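Local atomic coordinates of protein (glyceraldehyde 3-phosphate dehydrogenase) (Sulfolobus solfataricus, PDB entry 1B7G), a protein that catalyses the phosphorylating oxidation of D-glyceraldehyde 3-phosphate in glycolysis, accepting NAD or NADP as cofactor with a marked preference for NADP. Residues Gly69-Glu72 and Asp73-Thr77; Lys234-Leu237 and Ser238-Asn242. The protein carries 1 engineered substitution. One frame throughout, in Å; residues are numbered along the deposited sequence.

Contact 1 (Gly69-Glu72 and Asp73-Thr77); sequences GTVE and DLIKT. Unlike the reference sequence in segment 69-72: E72 (reference Asp). Unlike the reference sequence in segment 73-77: D73 (reference Tyr).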
loop_
_atom_site.group_PDB
_atom_site.type_symbol
_atom_site.label_atom_id
_atom_site.label_comp_id
_atom_site.label_asym_id
_atom_site.label_seq_id
_atom_site.Cartn_x
_atom_site.Cartn_y
_atom_site.Cartn_z
ATOM N N GLY A 69 -10.090 15.092 25.872
ATOM C CA GLY A 69 -9.482 15.484 27.141
ATOM C C GLY A 69 -7.973 15.660 26.957
ATOM O O GLY A 69 -7.506 15.573 25.829
ATOM N N THR A 70 -7.257 15.868 28.036
ATOM C CA THR A 70 -5.808 16.028 27.972
ATOM C C THR A 70 -5.146 14.653 27.844
ATOM O O THR A 70 -5.806 13.627 28.046
ATOM C CB THR A 70 -5.281 16.658 29.286
ATOM O OG1 THR A 70 -5.585 15.732 30.346
ATOM C CG2 THR A 70 -5.934 17.998 29.542
ATOM N N VAL A 71 -3.813 14.648 27.707
ATOM C CA VAL A 71 -3.131 13.343 27.704
ATOM C C VAL A 71 -3.241 12.708 29.071
ATOM O O VAL A 71 -3.519 11.508 29.218
ATOM C CB VAL A 71 -1.658 13.487 27.261
ATOM C CG1 VAL A 71 -0.994 12.116 27.202
ATOM C CG2 VAL A 71 -1.590 14.165 25.907
ATOM N N GLU A 72 -3.130 13.518 30.125
ATOM C CA GLU A 72 -3.300 13.064 31.487
ATOM C C GLU A 72 -4.658 12.407 31.707
ATOM O O GLU A 72 -4.764 11.393 32.404
ATOM C CB GLU A 72 -3.133 14.200 32.493
ATOM C CG GLU A 72 -1.688 14.607 32.738
ATOM C CD GLU A 72 -1.128 15.470 31.624
ATOM O OE1 GLU A 72 -1.880 15.822 30.694
ATOM O OE2 GLU A 72 0.081 15.796 31.702
ATOM N N ASP A 73 -5.708 12.996 31.149
ATOM C CA ASP A 73 -7.036 12.408 31.257
ATOM C C ASP A 73 -7.017 10.983 30.705
ATOM O O ASP A 73 -7.442 10.053 31.412
ATOM C CB ASP A 73 -8.074 13.221 30.482
ATOM C CG ASP A 73 -8.411 14.518 31.229
ATOM O OD1 ASP A 73 -8.252 14.538 32.456
ATOM O OD2 ASP A 73 -8.770 15.482 30.549
ATOM N N LEU A 74 -6.499 10.872 29.478
ATOM C CA LEU A 74 -6.424 9.599 28.761
ATOM C C LEU A 74 -5.658 8.601 29.607
ATOM O O LEU A 74 -6.087 7.477 29.821
ATOM C CB LEU A 74 -5.758 9.759 27.379
ATOM C CG LEU A 74 -5.365 8.472 26.649
ATOM C CD1 LEU A 74 -6.579 7.609 26.321
ATOM C CD2 LEU A 74 -4.601 8.743 25.346
ATOM N N ILE A 75 -4.552 9.093 30.188
ATOM C CA ILE A 75 -3.719 8.286 31.055
ATOM C C ILE A 75 -4.482 7.799 32.270
ATOM O O ILE A 75 -4.504 6.597 32.566
ATOM C CB ILE A 75 -2.424 9.052 31.459
ATOM C CG1 ILE A 75 -1.586 9.298 30.204
ATOM C CG2 ILE A 75 -1.648 8.171 32.438
ATOM C CD1 ILE A 75 -0.573 10.414 30.297
ATOM N N LYS A 76 -5.156 8.729 32.961
ATOM C CA LYS A 76 -5.949 8.411 34.142
ATOM C C LYS A 76 -7.036 7.383 33.857
ATOM O O LYS A 76 -7.240 6.428 34.635
ATOM C CB LYS A 76 -6.556 9.690 34.750
ATOM C CG LYS A 76 -5.640 10.536 35.595
ATOM C CD LYS A 76 -6.138 11.923 35.962
ATOM C CE LYS A 76 -5.564 13.027 35.105
ATOM N NZ LYS A 76 -5.978 14.401 35.505
ATOM N N THR A 77 -7.695 7.489 32.719
ATOM C CA THR A 77 -8.738 6.553 32.308
ATOM C C THR A 77 -8.263 5.177 31.923
ATOM O O THR A 77 -9.025 4.185 31.995
ATOM C CB THR A 77 -9.482 7.153 31.082
ATOM O OG1 THR A 77 -9.888 8.472 31.413
ATOM C CG2 THR A 77 -10.687 6.332 30.671
#
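T70 sets OG1 between its own N and carbonyl carbon (chi1 63°), and D73 turns CG back beside its backbone N (chi1 -74°); together the two torsions build a capping box at the start of helix 71-77, in the Rossmann-type domain. Each side chain serves the other's amide. T70, the N-cap residue, takes D73 N on OG1 at 2.9 Å, while T70 N binds D73 OD2 at 3.0 Å, coming from above the carboxylate plane (39° out of it). Threonine suits an N-cap because its short hydroxyl replaces the carbonyl partner that the first turn lacks. The aspartate of this deposited protein reaches back to T70 N, and its charge probably gains from the positive helix end. The reference sequence has tyrosine at D73 and aspartate at E72. The backbone angles of G69 by themselves call for glycine, since a CB would jam against the preceding carbonyl O; it would also strike D73 OD2.

Along the buried side, V71 CG1 packs 3.6 Å from I75 CD1. These branched side chains reach helix 89-99, and L74 touches strands 2-7 and 26-32. On the outer side, the flexible K76 chain bends so that CE lies 3.8 Å from E72 CB, and K76 NZ makes a long salt bridge to D73 OD1. Two donors of T77 grip D73 O: its backbone N, and its OG1 at 2.9 Å, which sits above the carbonyl plane.

Contact 2 (Lys234-Leu237 and Ser238-Asn242); sequences KDIL and SVLEN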
loop_
_atom_site.group_PDB
_atom_site.type_symbol
_atom_site.label_atom_id
_atom_site.label_comp_id
_atom_site.label_asym_id
_atom_site.label_seq_id
_atom_site.Cartn_x
_atom_site.Cartn_y
_atom_site.Cartn_z
ATOM N N LYS A 234 18.570 -28.696 7.164
ATOM C CA LYS A 234 17.208 -29.159 7.326
ATOM C C LYS A 234 16.646 -28.822 8.707
ATOM O O LYS A 234 15.452 -28.515 8.806
ATOM C CB LYS A 234 17.090 -30.662 7.060
ATOM C CG LYS A 234 17.971 -31.510 7.981
ATOM C CD LYS A 234 17.854 -32.990 7.640
ATOM C CE LYS A 234 19.136 -33.736 7.992
ATOM N NZ LYS A 234 19.120 -35.134 7.473
ATOM N N ASP A 235 17.447 -28.869 9.756
ATOM C CA ASP A 235 16.947 -28.488 11.085
ATOM C C ASP A 235 16.775 -26.986 11.247
ATOM O O ASP A 235 15.777 -26.553 11.848
ATOM C CB ASP A 235 17.867 -29.078 12.166
ATOM C CG ASP A 235 17.674 -30.606 12.165
ATOM O OD1 ASP A 235 16.612 -31.062 11.667
ATOM O OD2 ASP A 235 18.568 -31.306 12.648
ATOM N N ILE A 236 17.655 -26.190 10.642
ATOM C CA ILE A 236 17.504 -24.722 10.716
ATOM C C ILE A 236 16.270 -24.287 9.934
ATOM O O ILE A 236 15.455 -23.464 10.315
ATOM C CB ILE A 236 18.738 -24.066 10.051
ATOM C CG1 ILE A 236 19.994 -24.393 10.868
ATOM C CG2 ILE A 236 18.572 -22.571 9.880
ATOM C CD1 ILE A 236 19.872 -24.042 12.336
ATOM N N LEU A 237 16.147 -24.901 8.761
ATOM C CA LEU A 237 15.086 -24.635 7.827
ATOM C C LEU A 237 13.757 -25.038 8.440
ATOM O O LEU A 237 12.770 -24.307 8.368
ATOM C CB LEU A 237 15.319 -25.395 6.502
ATOM C CG LEU A 237 14.212 -25.214 5.450
ATOM C CD1 LEU A 237 14.036 -23.738 5.122
ATOM C CD2 LEU A 237 14.502 -26.003 4.181
ATOM N N SER A 238 13.768 -26.213 9.107
ATOM C CA SER A 238 12.503 -26.643 9.731
ATOM C C SER A 238 12.080 -25.730 10.837
ATOM O O SER A 238 10.865 -25.411 10.909
ATOM C CB SER A 238 12.605 -28.116 10.152
ATOM O OG SER A 238 11.774 -28.353 11.265
ATOM N N VAL A 239 12.947 -25.145 11.684
ATOM C CA VAL A 239 12.392 -24.242 12.687
ATOM C C VAL A 239 11.955 -22.940 12.010
ATOM O O VAL A 239 10.945 -22.339 12.372
ATOM C CB VAL A 239 13.243 -23.857 13.891
ATOM C CG1 VAL A 239 13.356 -24.986 14.898
ATOM C CG2 VAL A 239 14.632 -23.352 13.520
ATOM N N LEU A 240 12.753 -22.493 11.039
ATOM C CA LEU A 240 12.432 -21.208 10.392
ATOM C C LEU A 240 11.124 -21.293 9.646
ATOM O O LEU A 240 10.424 -20.293 9.530
ATOM C CB LEU A 240 13.605 -20.752 9.485
ATOM C CG LEU A 240 14.868 -20.365 10.217
ATOM C CD1 LEU A 240 15.989 -19.888 9.265
ATOM C CD2 LEU A 240 14.625 -19.297 11.276
ATOM N N GLU A 241 10.741 -22.467 9.157
ATOM C CA GLU A 241 9.513 -22.704 8.453
ATOM C C GLU A 241 8.294 -22.935 9.329
ATOM O O GLU A 241 7.176 -22.939 8.820
ATOM C CB GLU A 241 9.676 -23.941 7.528
ATOM C CG GLU A 241 8.668 -23.970 6.397
ATOM C CD GLU A 241 8.953 -25.080 5.389
ATOM O OE1 GLU A 241 10.107 -25.561 5.372
ATOM O OE2 GLU A 241 8.023 -25.439 4.617
ATOM N N ASN A 242 8.444 -23.012 10.645
ATOM C CA ASN A 242 7.359 -23.337 11.563
ATOM C C ASN A 242 7.293 -22.443 12.772
ATOM O O ASN A 242 7.051 -22.875 13.917
ATOM C CB ASN A 242 7.598 -24.799 12.039
ATOM C CG ASN A 242 7.187 -25.746 10.927
ATOM O OD1 ASN A 242 5.976 -25.859 10.718
ATOM N ND2 ASN A 242 8.149 -26.321 10.201
#
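L240 lies alongside I236, one turn earlier in helix 233-241, with the two side chains pointing the same way. Its CB rests 3.4 Å from I236 O. CG then closes to 3.2 Å on I236 O, because chi1 of -68° turns it beside the backbone N of L240, back toward the preceding turn. The branch CD1 carries the apolar contact, 3.8 Å from I236 CG2. I236 O also accepts L240 N at 3.0 Å, so the leucine chain lies next to a carbonyl already occupied by the helix bond. Isoleucine and leucine suit this buried stripe because both are apolar, and their branched side chains meet strand 278-288 with no polar group to bury. An alanine in place of L240 would probably leave I236 CG2 without its apolar neighbour and open a gap toward I280 and I285 of strand 278-288.

V239 CG2 takes the position between its own N and carbonyl carbon, which brings it 3.3 Å from I236 O. N242 reaches back along the chain: ND2 donates to S238 O at 3.0 Å, an almost straight bond (165°), with the oxygen close to the amide plane of N242. Asparagine thus supplies a side-chain N-H to a backbone carbonyl four residues earlier.

The helix lies against the mixed sheet of the C-terminal domain. I236, L237 and L240 touch strand 278-288, L237 and E241 reach L248 in the neighbouring strand 246-249, and I236 and V239 rest on V154, just beyond helix 139-152.

From the N terminus, the chain first completes contact 1, between strand 50-51 and strand 80-83 of the parallel nucleotide-binding sheet, and only much later enters contact 2, between strands 219-227 and 246-249 of the mixed sheet. The two are in series and neither nest nor cross. Each joins adjoining segments of one short helix, so neither closes a long loop. Residues 69-77 settle how a helix begins; residues 234-242 run from one turn of helix 233-241 to the next. They lie on opposite sides of the chain's centre, their own centres 46 Å apart. Side chains of contact 1 touch strands 2-7 and 26-32, those of contact 2 strands 278-288 and 246-249, tying each helix to its own domain's sheet.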